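Local coordinates for O-ureido-L-serine synthase (Streptomyces lavendulae, PDB 3X44), which uses pyridoxal 5'-phosphate to add hydroxyurea to O-acetyl-L-serine, making O-ureido-L-serine for D-cycloserine biosynthesis, and also forms cysteine from sulfide, at residues G259-I264 / R296-F301. The protein carries 1 engineered substitution. Numbering follows the deposited sequence.
Sequences GIFAGI and RYLSTF
Y297 lays one face of its ring against the backbone at G263, which sits at the N-cap position of helix 264-278. From CB, which heads toward 259-264, the side chain runs with CG anti to its own carbonyl carbon (chi1 -62°), and the ring divides its two flanks between neighbours. On one flank CD2, CE2 and CZ lie along G263 CA, CE2 the nearest at 3.5 Å; that CA sits off-centre over the face in a CH-pi contact, 3.9 Å from the ring centroid. I264 N rides above the same face, also toward the rim. On the other flank CE1 comes 3.6 Å from I264 CG1, and CD1 meets that same methylene. At the tip, OH hydrogen-bonds to D292 OD2 and also to R101 NH2. D292 also pairs with G263 through the backbone, linking both sides of the contact.

I264 carries the packing onward. Its CG1, anti to the carbonyl carbon, lies by the tyrosine ring, while CD1 reaches over to F301 CE2 at 3.9 Å. At the far end, L298 CD2 touches the edge of the F261 ring loosely, 4.4 Å from CZ; F303 packs on both side chains. The 297-300 type I turn is closed by T300 N on Y297 O at 2.8 Å, and T300 OG1 grips the same oxygen at 2.6 Å, the hydroxyl bond lying on an in-plane lone pair.

No hydrogen bond joins the two loops directly, and their fit depends on shape: G263, with no side chain, brings its bare CA right up to the ring. Y297 belongs to the pocket of the bound O-ureido-L-serine–pyridoxal phosphate adduct, so this largely apolar packing of G263 and I264 on its ring probably helps to fix that part of the pocket wall.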
ATOM      1  N   GLY A 259      -5.062 -23.001   0.640  1.00 19.81           N
ATOM      2  CA  GLY A 259      -5.442 -22.207  -0.512  1.00 22.29           C
ATOM      3  C   GLY A 259      -4.255 -21.455  -1.099  1.00 20.43           C
ATOM      4  O   GLY A 259      -4.421 -20.420  -1.735  1.00 23.10           O
ATOM      5  N   ILE A 260      -3.051 -21.962  -0.865  1.00 19.59           N
ATOM      6  CA  ILE A 260      -1.848 -21.332  -1.411  1.00 21.87           C
ATOM      7  C   ILE A 260      -1.196 -22.325  -2.372  1.00 22.74           C
ATOM      8  O   ILE A 260      -0.701 -23.376  -1.962  1.00 23.01           O
ATOM      9  CB  ILE A 260      -0.854 -20.943  -0.297  1.00 20.35           C
ATOM     10  CG1 ILE A 260      -1.521 -19.958   0.665  1.00 21.76           C
ATOM     11  CG2 ILE A 260       0.381 -20.277  -0.906  1.00 22.65           C
ATOM     12  CD1 ILE A 260      -0.765 -19.752   1.958  1.00 18.74           C
ATOM     13  N   PHE A 261      -1.225 -21.979  -3.657  1.00 22.72           N
ATOM     14  CA  PHE A 261      -0.686 -22.815  -4.722  1.00 22.36           C
ATOM     15  C   PHE A 261       0.704 -22.345  -5.141  1.00 20.28           C
ATOM     16  O   PHE A 261       0.845 -21.334  -5.822  1.00 16.94           O
ATOM     17  CB  PHE A 261      -1.639 -22.773  -5.920  1.00 21.49           C
ATOM     18  CG  PHE A 261      -1.325 -23.782  -6.980  1.00 22.08           C
ATOM     19  CD1 PHE A 261      -1.023 -25.098  -6.638  1.00 18.51           C
ATOM     20  CD2 PHE A 261      -1.332 -23.417  -8.325  1.00 19.92           C
ATOM     21  CE1 PHE A 261      -0.733 -26.035  -7.617  1.00 20.04           C
ATOM     22  CE2 PHE A 261      -1.044 -24.347  -9.314  1.00 19.96           C
ATOM     23  CZ  PHE A 261      -0.743 -25.661  -8.962  1.00 19.31           C
ATOM     24  N   ALA A 262       1.722 -23.106  -4.750  1.00 18.45           N
ATOM     25  CA  ALA A 262       3.107 -22.748  -5.043  1.00 19.35           C
ATOM     26  C   ALA A 262       3.909 -23.890  -5.654  1.00 20.04           C
ATOM     27  O   ALA A 262       3.442 -25.026  -5.727  1.00 24.05           O
ATOM     28  CB  ALA A 262       3.780 -22.257  -3.764  1.00 18.47           C
ATOM     29  N   GLY A 263       5.131 -23.583  -6.080  1.00 21.32           N
ATOM     30  CA  GLY A 263       5.975 -24.592  -6.700  1.00 20.37           C
ATOM     31  C   GLY A 263       6.602 -25.603  -5.752  1.00 17.94           C
ATOM     32  O   GLY A 263       6.268 -25.655  -4.570  1.00 18.91           O
ATOM     33  N   ILE A 264       7.521 -26.405  -6.283  1.00 16.11           N
ATOM     34  CA  ILE A 264       8.200 -27.430  -5.502  1.00 16.03           C
ATOM     35  C   ILE A 264       9.124 -26.849  -4.453  1.00 17.58           C
ATOM     36  O   ILE A 264       9.048 -27.222  -3.285  1.00 18.89           O
ATOM     37  CB  ILE A 264       9.022 -28.374  -6.391  1.00 16.94           C
ATOM     38  CG1 ILE A 264       8.301 -28.610  -7.716  1.00 15.08           C
ATOM     39  CG2 ILE A 264       9.247 -29.690  -5.671  1.00 16.64           C
ATOM     40  CD1 ILE A 264       7.024 -29.441  -7.587  1.00 19.54           C
ATOM     41  N   ARG A 296       3.163 -23.368 -13.040  1.00 20.70           N
ATOM     42  CA  ARG A 296       4.111 -23.766 -14.080  1.00 20.41           C
ATOM     43  C   ARG A 296       4.647 -25.167 -13.786  1.00 20.20           C
ATOM     44  O   ARG A 296       5.707 -25.561 -14.272  1.00 20.30           O
ATOM     45  CB  ARG A 296       5.267 -22.750 -14.223  1.00 19.58           C
ATOM     46  CG  ARG A 296       5.961 -22.295 -12.942  1.00 15.59           C
ATOM     47  CD  ARG A 296       6.634 -20.938 -13.147  1.00 17.87           C
ATOM     48  NE  ARG A 296       5.677 -19.910 -13.563  1.00 14.87           N
ATOM     49  CZ  ARG A 296       5.891 -18.595 -13.486  1.00 17.26           C
ATOM     50  NH1 ARG A 296       7.037 -18.121 -13.004  1.00 14.05           N
ATOM     51  NH2 ARG A 296       4.946 -17.747 -13.886  1.00 19.15           N
ATOM     52  N   TYR A 297       3.877 -25.927 -13.009  1.00 19.03           N
ATOM     53  CA  TYR A 297       4.249 -27.280 -12.620  1.00 19.89           C
ATOM     54  C   TYR A 297       3.159 -28.302 -12.936  1.00 21.54           C
ATOM     55  O   TYR A 297       3.230 -29.453 -12.503  1.00 22.39           O
ATOM     56  CB  TYR A 297       4.559 -27.314 -11.120  1.00 18.39           C
ATOM     57  CG  TYR A 297       5.721 -26.430 -10.737  1.00 20.17           C
ATOM     58  CD1 TYR A 297       7.013 -26.949 -10.656  1.00 18.66           C
ATOM     59  CD2 TYR A 297       5.533 -25.072 -10.485  1.00 16.82           C
ATOM     60  CE1 TYR A 297       8.093 -26.137 -10.337  1.00 20.57           C
ATOM     61  CE2 TYR A 297       6.601 -24.257 -10.167  1.00 19.35           C
ATOM     62  CZ  TYR A 297       7.884 -24.791 -10.093  1.00 20.12           C
ATOM     63  OH  TYR A 297       8.949 -23.977  -9.768  1.00 15.31           O
ATOM     64  N   LEU A 298       2.153 -27.876 -13.695  1.00 21.16           N
ATOM     65  CA  LEU A 298       1.052 -28.750 -14.064  1.00 22.17           C
ATOM     66  C   LEU A 298       1.536 -30.042 -14.710  1.00 21.17           C
ATOM     67  O   LEU A 298       0.927 -31.095 -14.534  1.00 21.32           O
ATOM     68  CB  LEU A 298       0.109 -28.037 -15.038  1.00 22.05           C
ATOM     69  CG  LEU A 298      -0.830 -26.947 -14.523  1.00 26.06           C
ATOM     70  CD1 LEU A 298      -2.065 -26.914 -15.404  1.00 23.63           C
ATOM     71  CD2 LEU A 298      -1.212 -27.205 -13.084  1.00 26.41           C
ATOM     72  N   SER A 299       2.628 -29.946 -15.462  1.00 18.30           N
ATOM     73  CA  SER A 299       3.196 -31.086 -16.169  1.00 17.38           C
ATOM     74  C   SER A 299       4.279 -31.807 -15.383  1.00 19.16           C
ATOM     75  O   SER A 299       4.940 -32.692 -15.916  1.00 24.58           O
ATOM     76  CB  SER A 299       3.795 -30.626 -17.496  1.00 19.32           C
ATOM     77  OG  SER A 299       5.027 -29.951 -17.278  1.00 18.20           O
ATOM     78  N   THR A 300       4.470 -31.433 -14.129  1.00 19.86           N
ATOM     79  CA  THR A 300       5.501 -32.060 -13.312  1.00 21.44           C
ATOM     80  C   THR A 300       4.917 -33.107 -12.372  1.00 21.34           C
ATOM     81  O   THR A 300       3.702 -33.296 -12.318  1.00 19.24           O
ATOM     82  CB  THR A 300       6.243 -31.009 -12.489  1.00 21.85           C
ATOM     83  OG1 THR A 300       5.385 -30.528 -11.446  1.00 21.97           O
ATOM     84  CG2 THR A 300       6.662 -29.835 -13.387  1.00 20.64           C
ATOM     85  N   PHE A 301       5.781 -33.777 -11.618  1.00 21.69           N
ATOM     86  CA  PHE A 301       5.314 -34.812 -10.711  1.00 21.56           C
ATOM     87  C   PHE A 301       4.433 -34.263  -9.601  1.00 22.35           C
ATOM     88  O   PHE A 301       3.919 -35.013  -8.773  1.00 20.83           O
ATOM     89  CB  PHE A 301       6.498 -35.611 -10.148  1.00 23.35           C
ATOM     90  CG  PHE A 301       7.261 -34.919  -9.056  1.00 23.87           C
ATOM     91  CD1 PHE A 301       7.603 -35.614  -7.897  1.00 25.87           C
ATOM     92  CD2 PHE A 301       7.704 -33.611  -9.206  1.00 21.69           C
ATOM     93  CE1 PHE A 301       8.384 -35.016  -6.904  1.00 25.05           C
ATOM     94  CE2 PHE A 301       8.484 -33.004  -8.221  1.00 26.76           C
ATOM     95  CZ  PHE A 301       8.826 -33.710  -7.067  1.00 25.18           C
TER